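PDB 5DU9: CDA peptide synthetase I from Streptomyces coelicolor, which belongs to the peptide synthetases and is represented here by its condensation domain, a fold of the CoA-dependent acyltransferase clan. Local coordinates for residues A[384-388]-A[408-412]; A[242-246]-A[421-426]; A[362-367]-A[392-398]; A[32-38]-A[152-158]. The protein carries 1 engineered substitution. All blocks are in the same frame, centred on the assembly; numbering follows the deposited sequence. Where two conformers were deposited one is given.

Contact 1 of 4, residues A[384-388]-A[408-412]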
loop_
_atom_site.group_PDB
_atom_site.type_symbol
_atom_site.label_atom_id
_atom_site.label_comp_id
_atom_site.label_asym_id
_atom_site.label_seq_id
_atom_site.Cartn_x
_atom_site.Cartn_y
_atom_site.Cartn_z
ATOM N N SER A 384 -6.755 -5.333 -1.351
ATOM C CA SER A 384 -5.573 -5.439 -0.512
ATOM C C SER A 384 -5.679 -6.650 0.407
ATOM O O SER A 384 -6.766 -6.987 0.877
ATOM C CB SER A 384 -5.401 -4.152 0.300
ATOM O OG SER A 384 -4.236 -4.198 1.100
ATOM N N ILE A 385 -4.553 -7.316 0.644
ATOM C CA ILE A 385 -4.499 -8.423 1.598
ATOM C C ILE A 385 -3.733 -7.976 2.835
ATOM O O ILE A 385 -4.184 -8.180 3.961
ATOM C CB ILE A 385 -3.839 -9.683 0.985
ATOM C CG1 ILE A 385 -4.704 -10.245 -0.150
ATOM C CG2 ILE A 385 -3.605 -10.754 2.046
ATOM C CD1 ILE A 385 -6.092 -10.717 0.274
ATOM N N SER A 386 -2.574 -7.368 2.613
ATOM C CA SER A 386 -1.792 -6.774 3.688
ATOM C C SER A 386 -0.842 -5.746 3.094
ATOM O O SER A 386 -0.020 -6.077 2.248
ATOM C CB SER A 386 -1.018 -7.841 4.458
ATOM O OG SER A 386 -0.280 -7.257 5.515
ATOM N N SER A 387 -0.961 -4.494 3.529
ATOM C CA SER A 387 -0.198 -3.405 2.923
ATOM C C SER A 387 1.184 -3.218 3.548
ATOM O O SER A 387 2.045 -2.571 2.959
ATOM C CB SER A 387 -0.979 -2.086 3.011
ATOM O OG SER A 387 -0.914 -1.512 4.309
ATOM N N GLY A 388 1.402 -3.790 4.728
ATOM C CA GLY A 388 2.682 -3.665 5.401
ATOM C C GLY A 388 2.545 -3.781 6.905
ATOM O O GLY A 388 1.436 -3.702 7.433
ATOM N N ASP A 408 -10.004 -1.598 4.785
ATOM C CA ASP A 408 -9.239 -2.546 5.587
ATOM C C ASP A 408 -8.625 -1.843 6.788
ATOM O O ASP A 408 -7.913 -0.847 6.637
ATOM C CB ASP A 408 -8.135 -3.202 4.755
ATOM C CG ASP A 408 -8.650 -4.324 3.871
ATOM O OD1 ASP A 408 -9.815 -4.257 3.441
ATOM O OD2 ASP A 408 -7.889 -5.282 3.617
ATOM N N PHE A 409 -8.929 -2.348 7.978
ATOM C CA PHE A 409 -8.239 -1.929 9.188
ATOM C C PHE A 409 -7.180 -2.970 9.496
ATOM O O PHE A 409 -7.494 -4.126 9.773
ATOM C CB PHE A 409 -9.209 -1.767 10.360
ATOM C CG PHE A 409 -9.794 -0.384 10.477
ATOM C CD1 PHE A 409 -10.221 0.302 9.354
ATOM C CD2 PHE A 409 -9.930 0.224 11.717
ATOM C CE1 PHE A 409 -10.761 1.573 9.459
ATOM C CE2 PHE A 409 -10.467 1.496 11.828
ATOM C CZ PHE A 409 -10.884 2.169 10.699
ATOM N N GLU A 410 -5.924 -2.550 9.414
ATOM C CA GLU A 410 -4.787 -3.423 9.655
ATOM C C GLU A 410 -4.164 -3.060 10.990
ATOM O O GLU A 410 -3.478 -2.043 11.102
ATOM C CB GLU A 410 -3.763 -3.290 8.527
ATOM C CG GLU A 410 -4.354 -3.428 7.133
ATOM C CD GLU A 410 -3.304 -3.366 6.036
ATOM O OE1 GLU A 410 -2.284 -2.673 6.224
ATOM O OE2 GLU A 410 -3.502 -4.005 4.979
ATOM N N GLY A 411 -4.413 -3.888 11.998
ATOM C CA GLY A 411 -3.991 -3.595 13.356
ATOM C C GLY A 411 -2.828 -4.437 13.833
ATOM O O GLY A 411 -2.766 -5.639 13.570
ATOM N N ASN A 412 -1.901 -3.797 14.541
ATOM C CA ASN A 412 -0.855 -4.510 15.256
ATOM C C ASN A 412 -1.513 -5.487 16.235
ATOM O O ASN A 412 -2.337 -5.078 17.051
ATOM C CB ASN A 412 0.058 -3.526 15.990
ATOM C CG ASN A 412 1.172 -4.218 16.762
ATOM O OD1 ASN A 412 0.922 -4.975 17.697
ATOM N ND2 ASN A 412 2.411 -3.950 16.375
HETATM O O HOH W 1 -5.255 -5.004 3.375
HETATM O O HOH W 2 -9.487 -5.999 1.240
HETATM O O HOH W 3 -8.516 -7.583 2.444
#
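Where the chain turns out of the six-stranded sheet of the condensation domain, the loop after strand 379-384 meets strand 404-411 of the other sheet, and Ser387, part of the pocket for (2S)-2-amino-N-butyl-propanamide, is held by Glu410. The grip is two-pronged. Ser387 N donates to Glu410 OE2 over 3.0 Å, with an N-H...O angle of 150°, while Ser387 OG donates to Glu410 OE1 at 2.6 Å. Both donors come to the syn side of their oxygen, roughly 20° out of the carboxylate plane. Extended beyond CG, the Glu410 chain carries its carboxylate across to the loop; on the other side, Ser387 chi1 of 78° sets OG between its own N and carbonyl carbon, where it can meet OE1. Asn394 ND2 also donates to OE1, which helps fix the rotation of the carboxylate. Asp408, two residues back on the same strand, sends OD1 to Ser245 OG and joins the loop through water. That buried polar cluster centres on one water, which accepts from Ser384 OG at 2.6 Å and donates to Glu410 OE2 at 2.6 Å and to Asp408 OD2 at 2.7 Å.

Contact 2 of 4, residues A[242-246]-A[421-426]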
loop_
_atom_site.group_PDB
_atom_site.type_symbol
_atom_site.label_atom_id
_atom_site.label_comp_id
_atom_site.label_asym_id
_atom_site.label_seq_id
_atom_site.Cartn_x
_atom_site.Cartn_y
_atom_site.Cartn_z
ATOM N N THR A 242 -3.124 -7.870 11.902
ATOM C CA THR A 242 -4.408 -8.533 11.793
ATOM C C THR A 242 -5.258 -7.646 10.906
ATOM O O THR A 242 -5.338 -6.443 11.142
ATOM C CB THR A 242 -5.076 -8.728 13.158
ATOM O OG1 THR A 242 -4.233 -9.532 13.991
ATOM C CG2 THR A 242 -6.433 -9.399 13.006
ATOM N N VAL A 243 -5.874 -8.228 9.883
ATOM C CA VAL A 243 -6.587 -7.443 8.882
ATOM C C VAL A 243 -8.074 -7.751 8.921
ATOM O O VAL A 243 -8.483 -8.912 8.848
ATOM C CB VAL A 243 -6.039 -7.712 7.462
ATOM C CG1 VAL A 243 -6.748 -6.842 6.434
ATOM C CG2 VAL A 243 -4.538 -7.468 7.415
ATOM N N ARG A 244 -8.879 -6.700 9.059
ATOM C CA ARG A 244 -10.325 -6.832 8.973
ATOM C C ARG A 244 -10.832 -5.917 7.876
ATOM O O ARG A 244 -10.502 -4.728 7.826
ATOM C CB ARG A 244 -10.991 -6.515 10.313
ATOM C CG ARG A 244 -10.762 -7.583 11.378
ATOM C CD ARG A 244 -11.400 -8.920 10.994
ATOM N NE ARG A 244 -11.160 -9.959 11.994
ATOM C CZ ARG A 244 -10.117 -10.787 11.994
ATOM N NH1 ARG A 244 -9.190 -10.712 11.044
ATOM N NH2 ARG A 244 -10.000 -11.699 12.951
ATOM N N SER A 245 -11.633 -6.494 6.989
ATOM C CA SER A 245 -12.054 -5.810 5.776
ATOM C C SER A 245 -13.563 -5.605 5.773
ATOM O O SER A 245 -14.321 -6.506 6.130
ATOM C CB SER A 245 -11.614 -6.609 4.548
ATOM O OG SER A 245 -11.895 -5.901 3.356
ATOM N N LEU A 246 -13.985 -4.411 5.375
ATOM C CA LEU A 246 -15.399 -4.064 5.315
ATOM C C LEU A 246 -15.731 -3.542 3.930
ATOM O O LEU A 246 -15.145 -2.566 3.479
ATOM C CB LEU A 246 -15.747 -3.018 6.377
ATOM C CG LEU A 246 -17.160 -2.433 6.352
ATOM C CD1 LEU A 246 -18.202 -3.524 6.531
ATOM C CD2 LEU A 246 -17.313 -1.367 7.420
ATOM N N LEU A 421 -10.997 -4.504 15.848
ATOM C CA LEU A 421 -10.834 -3.816 14.574
ATOM C C LEU A 421 -12.167 -3.724 13.844
ATOM O O LEU A 421 -12.469 -2.708 13.225
ATOM C CB LEU A 421 -9.794 -4.530 13.702
ATOM C CG LEU A 421 -8.351 -4.446 14.210
ATOM C CD1 LEU A 421 -7.464 -5.445 13.483
ATOM C CD2 LEU A 421 -7.803 -3.035 14.047
ATOM N N THR A 422 -12.966 -4.783 13.933
ATOM C CA THR A 422 -14.287 -4.800 13.313
ATOM C C THR A 422 -15.169 -3.706 13.912
ATOM O O THR A 422 -15.819 -2.955 13.189
ATOM C CB THR A 422 -14.963 -6.179 13.480
ATOM O OG1 THR A 422 -14.239 -7.153 12.720
ATOM C CG2 THR A 422 -16.414 -6.155 12.999
ATOM N N VAL A 423 -15.175 -3.612 15.237
ATOM C CA VAL A 423 -15.962 -2.598 15.930
ATOM C C VAL A 423 -15.499 -1.187 15.566
ATOM O O VAL A 423 -16.314 -0.319 15.251
ATOM C CB VAL A 423 -15.887 -2.793 17.456
ATOM C CG1 VAL A 423 -16.579 -1.662 18.186
ATOM C CG2 VAL A 423 -16.532 -4.105 17.834
ATOM N N LEU A 424 -14.190 -0.965 15.611
ATOM C CA LEU A 424 -13.611 0.345 15.328
ATOM C C LEU A 424 -13.908 0.807 13.907
ATOM O O LEU A 424 -14.242 1.968 13.656
ATOM C CB LEU A 424 -12.100 0.294 15.540
ATOM C CG LEU A 424 -11.373 1.627 15.666
ATOM C CD1 LEU A 424 -11.754 2.314 16.962
ATOM C CD2 LEU A 424 -9.876 1.398 15.598
ATOM N N GLN A 425 -13.758 -0.121 12.975
ATOM C CA GLN A 425 -13.927 0.166 11.564
ATOM C C GLN A 425 -15.379 0.521 11.234
ATOM O O GLN A 425 -15.628 1.443 10.464
ATOM C CB GLN A 425 -13.419 -1.034 10.762
ATOM C CG GLN A 425 -14.147 -1.429 9.517
ATOM C CD GLN A 425 -13.567 -2.719 8.972
ATOM O OE1 GLN A 425 -14.078 -3.807 9.237
ATOM N NE2 GLN A 425 -12.463 -2.606 8.247
ATOM N N GLU A 426 -16.336 -0.182 11.835
ATOM C CA GLU A 426 -17.741 0.153 11.626
ATOM C C GLU A 426 -18.067 1.517 12.240
ATOM O O GLU A 426 -18.785 2.321 11.642
ATOM C CB GLU A 426 -18.650 -0.925 12.216
ATOM C CG GLU A 426 -20.142 -0.656 12.016
ATOM C CD GLU A 426 -20.512 -0.431 10.560
ATOM O OE1 GLU A 426 -20.316 -1.356 9.744
ATOM O OE2 GLU A 426 -20.993 0.675 10.231
HETATM O O HOH W 4 -14.681 -6.159 9.290
#
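Arg244 and Gln425 carry the polar part of this strand-to-helix packing. Gln425 NE2 donates to the backbone Arg244 O at 2.9 Å, with an N-H...O angle of 152°. The amide reaches the carbonyl from above its plane rather than along a lone pair. Gln425 is extended beyond CG, but its chi1 of 143° departs from a staggered value, a strain probably paid for by the bond to Arg244 O.

The guanidinium of Arg244 bends back on its own strand: NH1 donates to Val243 O at 2.9 Å, with that oxygen lying in the guanidinium plane. The aliphatic part of the Arg244 side chain is left to make the van der Waals contacts. Arg244 CG lies 4.0 Å from Leu421 CB, the two side chains crossing at about a right angle, and 3.8 Å from Thr422 OG1. At one end of the strand segment, Leu421 CD1 rests 3.3 Å from the backbone Thr242 O. At the other, Leu246 CB presses on the Gln425 amide, 3.4 Å from CD, and Leu246 CD2 touches Glu426 OE1.

The axes of the two segments approach to 8.6 Å and run 40° apart, so helix 418-437 lies slantwise over strand 242-248, an outer strand of the four-stranded sheet of the condensation domain. Strand 404-411 is the next strand in, and its Phe409 packs against both Leu421 and Gln425 from beneath the helix.

Contact 3 of 4, residues A[362-367]-A[392-398]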
loop_
_atom_site.group_PDB
_atom_site.type_symbol
_atom_site.label_atom_id
_atom_site.label_comp_id
_atom_site.label_asym_id
_atom_site.label_seq_id
_atom_site.Cartn_x
_atom_site.Cartn_y
_atom_site.Cartn_z
ATOM N N PRO A 362 -2.134 6.799 12.771
ATOM C CA PRO A 362 -2.602 5.742 11.872
ATOM C C PRO A 362 -2.234 6.068 10.435
ATOM O O PRO A 362 -2.332 7.224 10.036
ATOM C CB PRO A 362 -4.121 5.745 12.073
ATOM C CG PRO A 362 -4.431 7.080 12.671
ATOM C CD PRO A 362 -3.241 7.432 13.505
ATOM N N THR A 363 -1.787 5.078 9.675
ATOM C CA THR A 363 -1.519 5.295 8.265
ATOM C C THR A 363 -2.840 5.309 7.516
ATOM O O THR A 363 -3.611 4.357 7.604
ATOM C CB THR A 363 -0.597 4.214 7.677
ATOM O OG1 THR A 363 0.664 4.235 8.361
ATOM C CG2 THR A 363 -0.363 4.457 6.187
ATOM N N VAL A 364 -3.103 6.401 6.802
ATOM C CA VAL A 364 -4.310 6.523 5.994
ATOM C C VAL A 364 -3.918 6.407 4.529
ATOM O O VAL A 364 -3.363 7.337 3.944
ATOM C CB VAL A 364 -5.039 7.851 6.248
ATOM C CG1 VAL A 364 -6.328 7.921 5.424
ATOM C CG2 VAL A 364 -5.343 8.000 7.728
ATOM N N ASN A 365 -4.220 5.246 3.956
ATOM C CA ASN A 365 -3.808 4.887 2.611
ATOM C C ASN A 365 -5.020 4.755 1.701
ATOM O O ASN A 365 -5.621 3.682 1.607
ATOM C CB ASN A 365 -3.015 3.574 2.654
ATOM C CG ASN A 365 -2.506 3.144 1.296
ATOM O OD1 ASN A 365 -2.597 3.880 0.317
ATOM N ND2 ASN A 365 -1.948 1.939 1.238
ATOM N N VAL A 366 -5.387 5.859 1.056
ATOM C CA VAL A 366 -6.455 5.858 0.072
ATOM C C VAL A 366 -5.795 5.519 -1.249
ATOM O O VAL A 366 -5.142 6.365 -1.861
ATOM C CB VAL A 366 -7.182 7.208 -0.000
ATOM C CG1 VAL A 366 -8.353 7.128 -0.980
ATOM C CG2 VAL A 366 -7.671 7.627 1.376
ATOM N N MET A 367 -5.937 4.272 -1.681
ATOM C CA MET A 367 -5.217 3.822 -2.862
ATOM C C MET A 367 -5.740 4.532 -4.101
ATOM O O MET A 367 -6.941 4.792 -4.222
ATOM C CB MET A 367 -5.321 2.307 -3.026
ATOM C CG MET A 367 -4.519 1.543 -1.985
ATOM S SD MET A 367 -4.275 -0.195 -2.398
ATOM C CE MET A 367 -3.054 -0.072 -3.704
ATOM N N ASP A 392 0.829 0.175 15.040
ATOM C CA ASP A 392 -0.482 0.555 15.547
ATOM C C ASP A 392 -1.575 0.162 14.549
ATOM O O ASP A 392 -2.136 -0.930 14.641
ATOM C CB ASP A 392 -0.504 2.062 15.840
ATOM C CG ASP A 392 -1.899 2.597 16.104
ATOM O OD1 ASP A 392 -2.670 1.930 16.818
ATOM O OD2 ASP A 392 -2.224 3.689 15.591
ATOM N N LEU A 393 -1.857 1.038 13.593
ATOM C CA LEU A 393 -2.987 0.842 12.686
ATOM C C LEU A 393 -2.733 1.405 11.293
ATOM O O LEU A 393 -2.265 2.536 11.152
ATOM C CB LEU A 393 -4.244 1.494 13.278
ATOM C CG LEU A 393 -5.549 1.393 12.482
ATOM C CD1 LEU A 393 -6.085 -0.028 12.487
ATOM C CD2 LEU A 393 -6.579 2.362 13.047
ATOM N N ASN A 394 -3.043 0.612 10.267
ATOM C CA ASN A 394 -3.173 1.122 8.906
ATOM C C ASN A 394 -4.636 1.111 8.531
ATOM O O ASN A 394 -5.346 0.146 8.824
ATOM C CB ASN A 394 -2.408 0.286 7.869
ATOM C CG ASN A 394 -0.975 0.023 8.249
ATOM O OD1 ASN A 394 -0.274 0.904 8.749
ATOM N ND2 ASN A 394 -0.516 -1.201 7.987
ATOM N N ILE A 395 -5.075 2.175 7.871
ATOM C CA ILE A 395 -6.408 2.243 7.297
ATOM C C ILE A 395 -6.249 2.298 5.786
ATOM O O ILE A 395 -5.736 3.270 5.250
ATOM C CB ILE A 395 -7.190 3.467 7.800
ATOM C CG1 ILE A 395 -7.357 3.377 9.319
ATOM C CG2 ILE A 395 -8.546 3.551 7.112
ATOM C CD1 ILE A 395 -7.958 4.607 9.954
ATOM N N VAL A 396 -6.682 1.239 5.112
ATOM C CA VAL A 396 -6.466 1.092 3.681
ATOM C C VAL A 396 -7.808 1.100 2.963
ATOM O O VAL A 396 -8.716 0.351 3.324
ATOM C CB VAL A 396 -5.710 -0.214 3.364
ATOM C CG1 VAL A 396 -5.374 -0.298 1.880
ATOM C CG2 VAL A 396 -4.443 -0.315 4.210
ATOM N N LEU A 397 -7.932 1.964 1.962
ATOM C CA LEU A 397 -9.131 2.014 1.134
ATOM C C LEU A 397 -8.791 1.664 -0.298
ATOM O O LEU A 397 -7.794 2.138 -0.838
ATOM C CB LEU A 397 -9.778 3.395 1.167
ATOM C CG LEU A 397 -10.677 3.710 2.356
ATOM C CD1 LEU A 397 -9.874 3.843 3.628
ATOM C CD2 LEU A 397 -11.455 4.978 2.081
ATOM N N THR A 398 -9.627 0.822 -0.897
ATOM C CA THR A 398 -9.562 0.549 -2.323
ATOM C C THR A 398 -10.944 0.775 -2.908
ATOM O O THR A 398 -11.947 0.466 -2.275
ATOM C CB THR A 398 -9.098 -0.888 -2.621
ATOM O OG1 THR A 398 -10.056 -1.821 -2.113
ATOM C CG2 THR A 398 -7.757 -1.149 -1.979
#
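Thr363 and Asn394 share a first torsion, chi1 -61° and -50°, that puts OG1 of the one and CG of the other beside their backbone nitrogens; the two side chains then lie side by side, with Thr363 CB 3.5 Å from Asn394 OD1. Their polar ends are pinned elsewhere, Thr363 OG1 by Arg312 NH1 and Asn394 ND2 by Glu410. Next along the same face, Asn365 has CG anti to its nitrogen and points alongside Val396, its ND2 4.1 Å from Val396 CG1.

The backbones run parallel and in register. Thr363 O accepts from Ile395 N at 2.6 Å, almost straight at 174°, and Ile395 O in turn takes Asn365 N at 2.8 Å. The zigzag goes on from Leu397 N to Asn365 O and from Met367 N to Leu397 O; at its start, Leu393 O receives Thr363 N at 3.0 Å and also touches Pro362 CA in a CA-H...O contact of 3.3 Å.

Val364, Ile395, Val366 and Leu397 occupy the other face, where the two valines pack on helix 267-283 and Ile395 on Phe409. Strands 363-366 and 393-398 thus form a parallel pair within the mixed sheet of this condensation domain, apolar where helix 267-283 covers it and largely polar on the face where the side chain of Thr363 comes within about 5 Å of the bound (2S)-2-amino-N-butyl-propanamide.

Contact 4 of 4, residues A[32-38]-A[152-158]. With UM2 ((2S)-2-amino-N-butyl-propanamide), chain E.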
loop_
_atom_site.group_PDB
_atom_site.type_symbol
_atom_site.label_atom_id
_atom_site.label_comp_id
_atom_site.label_asym_id
_atom_site.label_seq_id
_atom_site.Cartn_x
_atom_site.Cartn_y
_atom_site.Cartn_z
ATOM N N TYR A 32 7.477 -8.283 6.886
ATOM C CA TYR A 32 7.466 -7.433 5.696
ATOM C C TYR A 32 6.965 -8.194 4.465
ATOM O O TYR A 32 7.179 -7.766 3.329
ATOM C CB TYR A 32 8.860 -6.828 5.473
ATOM C CG TYR A 32 9.092 -5.664 6.412
ATOM C CD1 TYR A 32 9.572 -5.869 7.702
ATOM C CD2 TYR A 32 8.785 -4.366 6.030
ATOM C CE1 TYR A 32 9.754 -4.813 8.574
ATOM C CE2 TYR A 32 8.966 -3.304 6.897
ATOM C CZ TYR A 32 9.453 -3.530 8.163
ATOM O OH TYR A 32 9.627 -2.470 9.025
ATOM N N ARG A 33 6.270 -9.307 4.698
ATOM C CA ARG A 33 5.464 -9.936 3.651
ATOM C C ARG A 33 4.181 -9.142 3.466
ATOM O O ARG A 33 3.437 -8.918 4.425
ATOM C CB ARG A 33 5.104 -11.386 3.990
ATOM C CG ARG A 33 6.261 -12.383 4.035
ATOM C CD ARG A 33 6.845 -12.687 2.663
ATOM N NE ARG A 33 5.835 -12.973 1.639
ATOM C CZ ARG A 33 5.462 -14.187 1.235
ATOM N NH1 ARG A 33 5.994 -15.289 1.755
ATOM N NH2 ARG A 33 4.544 -14.301 0.285
ATOM N N THR A 34 3.924 -8.726 2.231
ATOM C CA THR A 34 2.718 -7.981 1.897
ATOM C C THR A 34 2.000 -8.679 0.759
ATOM O O THR A 34 2.523 -9.628 0.174
ATOM C CB THR A 34 3.049 -6.534 1.503
ATOM O OG1 THR A 34 4.011 -6.541 0.443
ATOM C CG2 THR A 34 3.625 -5.786 2.684
ATOM N N GLY A 35 0.798 -8.224 0.441
ATOM C CA GLY A 35 0.066 -8.860 -0.631
ATOM C C GLY A 35 -1.212 -8.172 -1.038
ATOM O O GLY A 35 -1.738 -7.301 -0.342
ATOM N N SER A 36 -1.708 -8.585 -2.197
ATOM C CA SER A 36 -2.998 -8.147 -2.697
ATOM C C SER A 36 -3.536 -9.278 -3.548
ATOM O O SER A 36 -2.857 -10.287 -3.739
ATOM C CB SER A 36 -2.882 -6.863 -3.513
ATOM O OG SER A 36 -2.128 -7.090 -4.693
ATOM N N CYS A 37 -4.744 -9.115 -4.068
ATOM C CA CYS A 37 -5.278 -10.092 -5.002
ATOM C C CYS A 37 -6.226 -9.432 -5.988
ATOM O O CYS A 37 -6.636 -8.291 -5.788
ATOM C CB CYS A 37 -5.992 -11.223 -4.259
ATOM S SG CYS A 37 -7.490 -10.732 -3.375
ATOM N N LEU A 38 -6.533 -10.154 -7.063
ATOM C CA LEU A 38 -7.560 -9.753 -8.017
ATOM C C LEU A 38 -8.746 -10.691 -7.906
ATOM O O LEU A 38 -8.587 -11.906 -7.991
ATOM C CB LEU A 38 -7.038 -9.784 -9.457
ATOM C CG LEU A 38 -5.933 -8.828 -9.897
ATOM C CD1 LEU A 38 -5.610 -9.092 -11.358
ATOM C CD2 LEU A 38 -6.329 -7.373 -9.690
ATOM N N TYR A 152 -6.726 -14.181 -8.085
ATOM C CA TYR A 152 -5.281 -14.199 -8.286
ATOM C C TYR A 152 -4.603 -13.541 -7.101
ATOM O O TYR A 152 -4.821 -12.359 -6.849
ATOM C CB TYR A 152 -4.881 -13.476 -9.576
ATOM C CG TYR A 152 -3.421 -13.667 -9.927
ATOM C CD1 TYR A 152 -2.419 -13.000 -9.229
ATOM C CD2 TYR A 152 -3.042 -14.534 -10.943
ATOM C CE1 TYR A 152 -1.084 -13.188 -9.539
ATOM C CE2 TYR A 152 -1.714 -14.721 -11.262
ATOM C CZ TYR A 152 -0.740 -14.047 -10.556
ATOM O OH TYR A 152 0.585 -14.240 -10.869
ATOM N N TYR A 153 -3.778 -14.305 -6.390
ATOM C CA TYR A 153 -3.039 -13.799 -5.238
ATOM C C TYR A 153 -1.607 -13.450 -5.598
ATOM O O TYR A 153 -0.876 -14.267 -6.153
ATOM C CB TYR A 153 -3.046 -14.831 -4.108
ATOM C CG TYR A 153 -2.026 -14.585 -3.008
ATOM C CD1 TYR A 153 -2.162 -13.521 -2.124
ATOM C CD2 TYR A 153 -0.945 -15.439 -2.839
ATOM C CE1 TYR A 153 -1.239 -13.308 -1.113
ATOM C CE2 TYR A 153 -0.018 -15.233 -1.829
ATOM C CZ TYR A 153 -0.174 -14.171 -0.966
ATOM O OH TYR A 153 0.751 -13.977 0.039
ATOM N N LEU A 154 -1.225 -12.225 -5.260
ATOM C CA LEU A 154 0.142 -11.751 -5.407
ATOM C C LEU A 154 0.727 -11.486 -4.030
ATOM O O LEU A 154 0.381 -10.497 -3.379
ATOM C CB LEU A 154 0.190 -10.480 -6.259
ATOM C CG LEU A 154 1.547 -9.768 -6.337
ATOM C CD1 LEU A 154 2.591 -10.645 -7.002
ATOM C CD2 LEU A 154 1.411 -8.442 -7.069
ATOM N N GLY A 155 1.597 -12.389 -3.589
ATOM C CA GLY A 155 2.312 -12.226 -2.339
ATOM C C GLY A 155 3.717 -11.779 -2.667
ATOM O O GLY A 155 4.321 -12.277 -3.613
ATOM N N VAL A 156 4.238 -10.834 -1.895
ATOM C CA VAL A 156 5.572 -10.318 -2.148
ATOM C C VAL A 156 6.299 -10.046 -0.851
ATOM O O VAL A 156 5.694 -10.010 0.223
ATOM C CB VAL A 156 5.538 -9.007 -2.972
ATOM C CG1 VAL A 156 4.865 -9.228 -4.322
ATOM C CG2 VAL A 156 4.833 -7.889 -2.197
ATOM N N HIS A 157 7.608 -9.874 -0.962
ATOM C CA HIS A 157 8.364 -9.208 0.078
ATOM C C HIS A 157 8.294 -7.725 -0.228
ATOM O O HIS A 157 8.475 -7.325 -1.374
ATOM C CB HIS A 157 9.811 -9.680 0.128
ATOM C CG HIS A 157 10.500 -9.324 1.404
ATOM N ND1 HIS A 157 10.787 -8.021 1.754
ATOM C CD2 HIS A 157 10.938 -10.096 2.425
ATOM C CE1 HIS A 157 11.382 -8.009 2.935
ATOM N NE2 HIS A 157 11.481 -9.254 3.365
ATOM N N HIS A 158 8.012 -6.909 0.782
ATOM C CA HIS A 158 7.855 -5.479 0.565
ATOM C C HIS A 158 9.098 -4.847 -0.076
ATOM O O HIS A 158 9.000 -3.800 -0.720
ATOM C CB HIS A 158 7.520 -4.779 1.891
ATOM C CG HIS A 158 6.718 -3.526 1.725
ATOM N ND1 HIS A 158 6.679 -2.816 0.545
ATOM C CD2 HIS A 158 5.904 -2.870 2.585
ATOM C CE1 HIS A 158 5.885 -1.770 0.689
ATOM N NE2 HIS A 158 5.405 -1.778 1.920
HETATM C CCH UM2 E . 10.609 2.592 5.671
HETATM C CCI UM2 E . 10.073 1.761 4.520
HETATM C CCJ UM2 E . 9.292 0.530 4.990
HETATM C CCK UM2 E . 7.850 0.849 5.385
HETATM N NCL UM2 E . 6.919 0.899 4.265
HETATM C CCM UM2 E . 5.698 0.364 4.337
HETATM O OCN UM2 E . 5.418 -0.565 5.079
HETATM C CCO UM2 E . 4.636 0.979 3.469
HETATM C CCP UM2 E . 3.976 2.131 4.220
HETATM N NCQ UM2 E . 3.597 -0.022 3.154
HETATM O O HOH W 5 2.749 -12.265 1.101
HETATM O O HOH W 6 0.312 -7.909 -4.143
#
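Arg33 to Leu38 run antiparallel to Tyr152 to His157 in regular register, with Thr34-Val156, Ser36-Leu154 and Leu38-Tyr152 as the hydrogen-bonded pairs, and one more bond, His158 N to Tyr32 O at 2.8 Å, prolongs the pairing past the strand ends. His157, the last residue of the second strand, and His158 just after it are the two histidines that open the HHxxxDG signature of condensation domains.

Val156 O takes two donors from opposite faces of its plane. Thr34 N lies 3.0 Å from Val156 O; Arg33 NE, well above the plane, is 3.3 Å from Val156 O. Arg33 is bent at chi2 and chi3, which folds the guanidinium back over the opposite strand; there NH1 donates to Thr128 O and NH2 forms a salt bridge with Asp125 OD2, an oxygen that Tyr153 OH also bonds. A water joins this group, donating to Thr34 O and to Tyr153 OH. The Tyr153 ring lies over Gly155, two residues on, with Gly155 N 3.6 Å above the ring plane, toward the rim. On this same face His157 NE2 turns to Gln23 OE1.

Thr34 works on the opposite side of the sheet. Its OG1 is tight against Val156 CG2 at 3.1 Å, and its CG2 bears on His158 CD2 at 3.7 Å. His158 enters the ligand pocket, where (2S)-2-amino-N-butyl-propanamide meets the ring at its edge, in plane, NCQ donating to His158 NE2 at 2.8 Å.

Overall arrangement
From the N terminus, contact 4 comes first, closing the loop from strand 33-40 to strand 149-157 inside the six-stranded sheet; it is complete before any other contact opens. Contact 2 then spans the longest loop, from strand 242-248 to helix 418-437, and contacts 3 and 1 are nested within it. These two cross: 362-367 opens, 384-388 follows, 392-398 closes contact 3, and 408-412 closes contact 1. Contacts 1, 2 and 3 all reach the four-stranded sheet. Contact 1 also joins contact 4, because Ile385 and Ser386 both pair with Gly35 in a classic beta bulge; as 408-412 lies in the four-stranded sheet, contact 1 ties the two sheets together beside the ligand pocket.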